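Local coordinates for protein tRNA (adenine(58)-N(1))-methyltransferase TrmI (Thermus thermophilus, PDB 2PWY) that catalyses the S-adenosyl-L-methionine-dependent methylation of adenosine 58 in tRNA to N(1)-methyladenosine, and is required for growth at extreme temperatures, at residues L222-R227 against A247-L252; L186-D191 against L252-G257. All blocks are in the same frame, centred on the assembly; numbering follows the deposited sequence.

How the contacts relate
From the N terminus, the chain passes through the smaller N-terminal domain and enters the catalytic domain, where the end of helix 181-187 and the corner after it form 186-191, the first half of contact 2. Strand 192-198, helix 201-211 and the long strand 216-232 follow, the last carrying 222-227 of contact 1. After the hairpin to strand 235-243, the final strand, 248-254, returns between 192-198 and 216-232. Its start closes contact 1, joining it to strand 216-232; its end closes contact 2, joining it to the corner between helix 181-187 and strand 192-198. Contact 1 therefore nests inside contact 2. They share L252, and both touch the second subunit.

Contact 1 of 2, residues L222-R227 against A247-L252; sequences LEVGWR and AFLVAL
L222 holds CG in the crowded position between backbone N and carbonyl carbon (chi1 64°), whereas L249 turns CG anti to its carbonyl carbon (chi1 -56°); the two chains cross obliquely on one face of the sheet and meet tip to tip, CD1 of L222 lying 4.1 Å from CD1 of L249. V224 places CG2 anti to its carbonyl carbon, 3.9 Å from the same L249 CD1. On the other face, E223 and F248 run side by side, with E223 CG 3.5 Å from F248 CE1; E223 OE1 goes on to W229 NE1 of the second subunit. L222 and L249 form an antiparallel hydrogen-bonded pair: L222 N donates to L249 O (2.9 Å), and L249 N to L222 O (2.8 Å) along a nearly straight path (175°). Beyond this pair the strands splay, and a water bridges the gap, accepting from V224 N (2.8 Å) and donating to A247 O (2.7 Å). Strand 216-232 pairs here with a strand of the second subunit, continuing the sheet across the interface. Within the class I methyltransferase domain, V224 and L249 pack against helix 82-91, F248 against helix 201-211, and strand 248-254 pairs along its other edge with strand 192-198.

Contact 2 of 2, residues L186-D191 against L252-G257; sequences LALKPD and LRRWKG. Unlike the reference sequence in segment 252-257: G257 (reference Ala).
Backbone hydrogen bonding fixes the corner where the chain turns from L188 and K189 into strand 192-198. D191 N donates to R254 O over 2.8 Å, the donor standing above the carbonyl plane. A water donates to R254 O and also to D191 OD1 (2.8 Å), so the carbonyl takes two bonds and the water ties it to the carboxylate. The side chain of R254 adds a further bond, its NE turning back to A185 O in helix 181-187.

The charged pairing lies beside this link. R253 runs out with CG anti to the backbone N and bends at chi3 (-72°), so that its guanidinium comes alongside the D191 carboxylate, the two planes 33° apart. R253 NH1 makes a salt bridge to D191 OD1 at 3.4 Å and a weak hydrogen bond to D191 O at 3.1 Å. H62 of the second subunit bonds D191 OD1 through ND1, and E68 of that subunit forms a salt bridge with R253 NH2, which also has the like charge of K13 of that subunit close by.

Van der Waals packing involves R254 and P190. R254, with CG anti to its backbone N, bends at chi2 (60°) and slides past L188, its CB 3.8 Å from L188 CD2. P190 rests on the terminal segment, CG 3.6 Å from G257 CA.

The aliphatic part of R254 thus packs on L188 while its NE bonds the A185 carbonyl near the end of helix 181-187. In the largely buried D191-R253 pair the opposite charges probably stabilise one another, and the bonds to H62 and E68 link this end of the sheet to the second subunit.

Contact 1 of 2, residues L222-R227 against A247-L252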
loop_
_atom_site.group_PDB
_atom_site.type_symbol
_atom_site.label_atom_id
_atom_site.label_comp_id
_atom_site.label_asym_id
_atom_site.label_seq_id
_atom_site.Cartn_x
_atom_site.Cartn_y
_atom_site.Cartn_z
ATOM N N LEU A 222 8.796 7.613 7.339
ATOM C CA LEU A 222 8.125 6.439 6.793
ATOM C C LEU A 222 6.741 6.181 7.350
ATOM O O LEU A 222 6.366 6.723 8.399
ATOM C CB LEU A 222 9.013 5.200 6.903
ATOM C CG LEU A 222 9.399 4.699 8.293
ATOM C CD1 LEU A 222 8.340 3.756 8.751
ATOM C CD2 LEU A 222 10.736 3.970 8.238
ATOM N N GLU A 223 5.990 5.377 6.603
ATOM C CA GLU A 223 4.695 4.871 7.018
ATOM C C GLU A 223 4.786 3.360 7.120
ATOM O O GLU A 223 5.168 2.677 6.152
ATOM C CB GLU A 223 3.621 5.180 5.970
ATOM C CG GLU A 223 3.463 6.613 5.579
ATOM C CD GLU A 223 2.529 6.744 4.402
ATOM O OE1 GLU A 223 2.924 7.353 3.385
ATOM O OE2 GLU A 223 1.402 6.199 4.490
ATOM N N VAL A 224 4.426 2.843 8.288
ATOM C CA VAL A 224 4.359 1.411 8.519
ATOM C C VAL A 224 2.959 0.934 8.148
ATOM O O VAL A 224 1.957 1.525 8.562
ATOM C CB VAL A 224 4.684 1.062 10.006
ATOM C CG1 VAL A 224 4.550 -0.426 10.269
ATOM C CG2 VAL A 224 6.098 1.531 10.374
ATOM N N GLY A 225 2.901 -0.116 7.338
ATOM C CA GLY A 225 1.645 -0.780 7.034
ATOM C C GLY A 225 1.751 -2.250 7.370
ATOM O O GLY A 225 2.730 -2.919 6.990
ATOM N N TRP A 226 0.749 -2.754 8.089
ATOM C CA TRP A 226 0.585 -4.199 8.267
ATOM C C TRP A 226 -0.726 -4.549 7.582
ATOM O O TRP A 226 -1.824 -4.347 8.135
ATOM C CB TRP A 226 0.558 -4.600 9.743
ATOM C CG TRP A 226 1.902 -4.596 10.459
ATOM C CD1 TRP A 226 3.089 -4.091 10.008
ATOM C CD2 TRP A 226 2.156 -5.104 11.779
ATOM N NE1 TRP A 226 4.073 -4.264 10.968
ATOM C CE2 TRP A 226 3.523 -4.884 12.059
ATOM C CE3 TRP A 226 1.353 -5.724 12.751
ATOM C CZ2 TRP A 226 4.112 -5.266 13.279
ATOM C CZ3 TRP A 226 1.939 -6.113 13.960
ATOM C CH2 TRP A 226 3.301 -5.877 14.211
ATOM N N ARG A 227 -0.599 -5.031 6.353
ATOM C CA ARG A 227 -1.744 -5.333 5.504
ATOM C C ARG A 227 -2.233 -6.725 5.842
ATOM O O ARG A 227 -1.590 -7.718 5.494
ATOM C CB ARG A 227 -1.330 -5.232 4.038
ATOM C CG ARG A 227 -2.433 -5.468 3.028
ATOM C CD ARG A 227 -1.872 -5.179 1.620
ATOM N NE ARG A 227 -2.805 -5.446 0.512
ATOM C CZ ARG A 227 -3.929 -4.768 0.278
ATOM N NH1 ARG A 227 -4.328 -3.788 1.091
ATOM N NH2 ARG A 227 -4.676 -5.092 -0.766
ATOM N N ALA A 247 0.097 6.894 11.921
ATOM C CA ALA A 247 1.025 8.010 11.958
ATOM C C ALA A 247 2.252 7.765 11.090
ATOM O O ALA A 247 2.543 6.629 10.713
ATOM C CB ALA A 247 1.464 8.301 13.407
ATOM N N PHE A 248 2.953 8.853 10.783
ATOM C CA PHE A 248 4.270 8.798 10.195
ATOM C C PHE A 248 5.311 8.648 11.285
ATOM O O PHE A 248 5.117 9.146 12.391
ATOM C CB PHE A 248 4.535 10.096 9.433
ATOM C CG PHE A 248 3.550 10.341 8.341
ATOM C CD1 PHE A 248 3.757 9.783 7.090
ATOM C CD2 PHE A 248 2.398 11.091 8.571
ATOM C CE1 PHE A 248 2.829 9.973 6.060
ATOM C CE2 PHE A 248 1.471 11.307 7.538
ATOM C CZ PHE A 248 1.684 10.738 6.297
ATOM N N LEU A 249 6.411 7.975 10.953
ATOM C CA LEU A 249 7.574 7.908 11.839
ATOM C C LEU A 249 8.692 8.742 11.238
ATOM O O LEU A 249 9.015 8.610 10.047
ATOM C CB LEU A 249 8.046 6.457 12.026
ATOM C CG LEU A 249 7.029 5.431 12.541
ATOM C CD1 LEU A 249 7.709 4.097 12.780
ATOM C CD2 LEU A 249 6.385 5.926 13.807
ATOM N N VAL A 250 9.280 9.603 12.058
ATOM C CA VAL A 250 10.359 10.492 11.635
ATOM C C VAL A 250 11.605 10.168 12.472
ATOM O O VAL A 250 11.567 10.283 13.706
ATOM C CB VAL A 250 9.980 11.982 11.834
ATOM C CG1 VAL A 250 11.135 12.873 11.398
ATOM C CG2 VAL A 250 8.691 12.342 11.058
ATOM N N ALA A 251 12.683 9.753 11.802
ATOM C CA ALA A 251 13.930 9.387 12.477
ATOM C C ALA A 251 14.985 10.454 12.207
ATOM O O ALA A 251 15.239 10.818 11.054
ATOM C CB ALA A 251 14.445 8.015 12.006
ATOM N N LEU A 252 15.595 10.944 13.278
ATOM C CA LEU A 252 16.696 11.903 13.192
ATOM C C LEU A 252 17.926 11.272 13.806
ATOM O O LEU A 252 17.808 10.564 14.811
ATOM C CB LEU A 252 16.349 13.176 13.991
ATOM C CG LEU A 252 14.999 13.853 13.708
ATOM C CD1 LEU A 252 14.779 14.995 14.709
ATOM C CD2 LEU A 252 14.965 14.370 12.303
HETATM O O HOH W 1 3.967 4.380 10.576
#

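Contact 2 of 2, residues L186-D191 against L252-G257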
loop_
_atom_site.group_PDB
_atom_site.type_symbol
_atom_site.label_atom_id
_atom_site.label_comp_id
_atom_site.label_asym_id
_atom_site.label_seq_id
_atom_site.Cartn_x
_atom_site.Cartn_y
_atom_site.Cartn_z
ATOM N N LEU A 186 20.368 17.386 23.782
ATOM C CA LEU A 186 21.261 17.308 24.938
ATOM C C LEU A 186 21.394 15.866 25.435
ATOM O O LEU A 186 22.505 15.381 25.646
ATOM C CB LEU A 186 20.756 18.214 26.062
ATOM C CG LEU A 186 21.603 18.243 27.336
ATOM C CD1 LEU A 186 22.889 18.994 27.097
ATOM C CD2 LEU A 186 20.802 18.908 28.430
ATOM N N ALA A 187 20.254 15.188 25.586
ATOM C CA ALA A 187 20.188 13.843 26.150
ATOM C C ALA A 187 20.838 12.761 25.285
ATOM O O ALA A 187 21.487 11.862 25.795
ATOM C CB ALA A 187 18.713 13.470 26.449
ATOM N N LEU A 188 20.650 12.865 23.975
ATOM C CA LEU A 188 20.965 11.779 23.061
ATOM C C LEU A 188 22.452 11.666 22.700
ATOM O O LEU A 188 23.081 12.646 22.286
ATOM C CB LEU A 188 20.111 11.942 21.794
ATOM C CG LEU A 188 20.195 10.851 20.721
ATOM C CD1 LEU A 188 19.834 9.469 21.306
ATOM C CD2 LEU A 188 19.264 11.220 19.574
ATOM N N LYS A 189 22.999 10.456 22.821
ATOM C CA LYS A 189 24.378 10.190 22.396
ATOM C C LYS A 189 24.575 10.520 20.923
ATOM O O LYS A 189 23.692 10.232 20.113
ATOM C CB LYS A 189 24.719 8.720 22.635
ATOM C CG LYS A 189 24.918 8.393 24.099
ATOM C CD LYS A 189 25.117 6.907 24.320
ATOM C CE LYS A 189 25.167 6.612 25.817
ATOM N NZ LYS A 189 25.392 5.162 26.031
ATOM N N PRO A 190 25.727 11.137 20.563
ATOM C CA PRO A 190 26.081 11.333 19.163
ATOM C C PRO A 190 25.907 10.062 18.325
ATOM O O PRO A 190 26.280 8.963 18.757
ATOM C CB PRO A 190 27.558 11.741 19.234
ATOM C CG PRO A 190 27.635 12.513 20.538
ATOM C CD PRO A 190 26.730 11.727 21.477
ATOM N N ASP A 191 25.337 10.236 17.133
ATOM C CA ASP A 191 25.180 9.181 16.127
ATOM C C ASP A 191 24.018 8.228 16.449
ATOM O O ASP A 191 23.748 7.308 15.689
ATOM C CB ASP A 191 26.493 8.406 15.916
ATOM C CG ASP A 191 26.695 8.012 14.470
ATOM O OD1 ASP A 191 26.326 8.815 13.586
ATOM O OD2 ASP A 191 27.199 6.902 14.213
ATOM N N LEU A 252 15.595 10.944 13.278
ATOM C CA LEU A 252 16.696 11.903 13.192
ATOM C C LEU A 252 17.926 11.272 13.806
ATOM O O LEU A 252 17.808 10.564 14.811
ATOM C CB LEU A 252 16.349 13.176 13.991
ATOM C CG LEU A 252 14.999 13.853 13.708
ATOM C CD1 LEU A 252 14.779 14.995 14.709
ATOM C CD2 LEU A 252 14.965 14.370 12.303
ATOM N N ARG A 253 19.102 11.534 13.229
ATOM C CA ARG A 253 20.350 11.072 13.841
ATOM C C ARG A 253 21.068 12.244 14.480
ATOM O O ARG A 253 21.235 13.290 13.839
ATOM C CB ARG A 253 21.259 10.400 12.810
ATOM C CG ARG A 253 22.437 9.647 13.415
ATOM C CD ARG A 253 23.467 9.281 12.357
ATOM N NE ARG A 253 23.070 8.214 11.434
ATOM C CZ ARG A 253 23.344 6.919 11.593
ATOM N NH1 ARG A 253 23.962 6.480 12.677
ATOM N NH2 ARG A 253 22.955 6.052 10.666
ATOM N N ARG A 254 21.489 12.061 15.733
ATOM C CA ARG A 254 22.239 13.063 16.500
ATOM C C ARG A 254 23.603 13.296 15.862
ATOM O O ARG A 254 24.324 12.343 15.560
ATOM C CB ARG A 254 22.415 12.580 17.951
ATOM C CG ARG A 254 23.189 13.521 18.910
ATOM C CD ARG A 254 22.495 14.869 19.033
ATOM N NE ARG A 254 23.027 15.772 20.070
ATOM C CZ ARG A 254 24.151 16.492 19.982
ATOM N NH1 ARG A 254 24.964 16.387 18.941
ATOM N NH2 ARG A 254 24.483 17.322 20.966
ATOM N N TRP A 255 23.945 14.562 15.656
ATOM C CA TRP A 255 25.253 14.944 15.125
ATOM C C TRP A 255 26.396 14.413 15.970
ATOM O O TRP A 255 26.248 14.244 17.186
ATOM C CB TRP A 255 25.356 16.466 15.092
ATOM C CG TRP A 255 24.685 17.123 13.928
ATOM C CD1 TRP A 255 23.866 16.540 12.988
ATOM C CD2 TRP A 255 24.746 18.515 13.598
ATOM N NE1 TRP A 255 23.432 17.489 12.089
ATOM C CE2 TRP A 255 23.955 18.706 12.446
ATOM C CE3 TRP A 255 25.390 19.621 14.171
ATOM C CZ2 TRP A 255 23.804 19.963 11.845
ATOM C CZ3 TRP A 255 25.230 20.870 13.573
ATOM C CH2 TRP A 255 24.446 21.025 12.427
ATOM N N LYS A 256 27.530 14.161 15.305
ATOM C CA LYS A 256 28.825 13.958 15.952
ATOM C C LYS A 256 29.004 14.938 17.105
ATOM O O LYS A 256 28.664 16.130 16.990
ATOM C CB LYS A 256 29.958 14.172 14.932
ATOM C CG LYS A 256 31.358 13.882 15.453
ATOM C CD LYS A 256 32.422 14.260 14.404
ATOM C CE LYS A 256 33.805 13.766 14.804
ATOM N NZ LYS A 256 34.207 14.331 16.104
ATOM N N GLY A 257 29.564 14.430 18.196
ATOM C CA GLY A 257 29.739 15.191 19.412
ATOM C C GLY A 257 30.817 16.255 19.377
ATOM O O GLY A 257 31.722 16.234 18.523
HETATM O O HOH W 2 25.961 11.580 13.313
#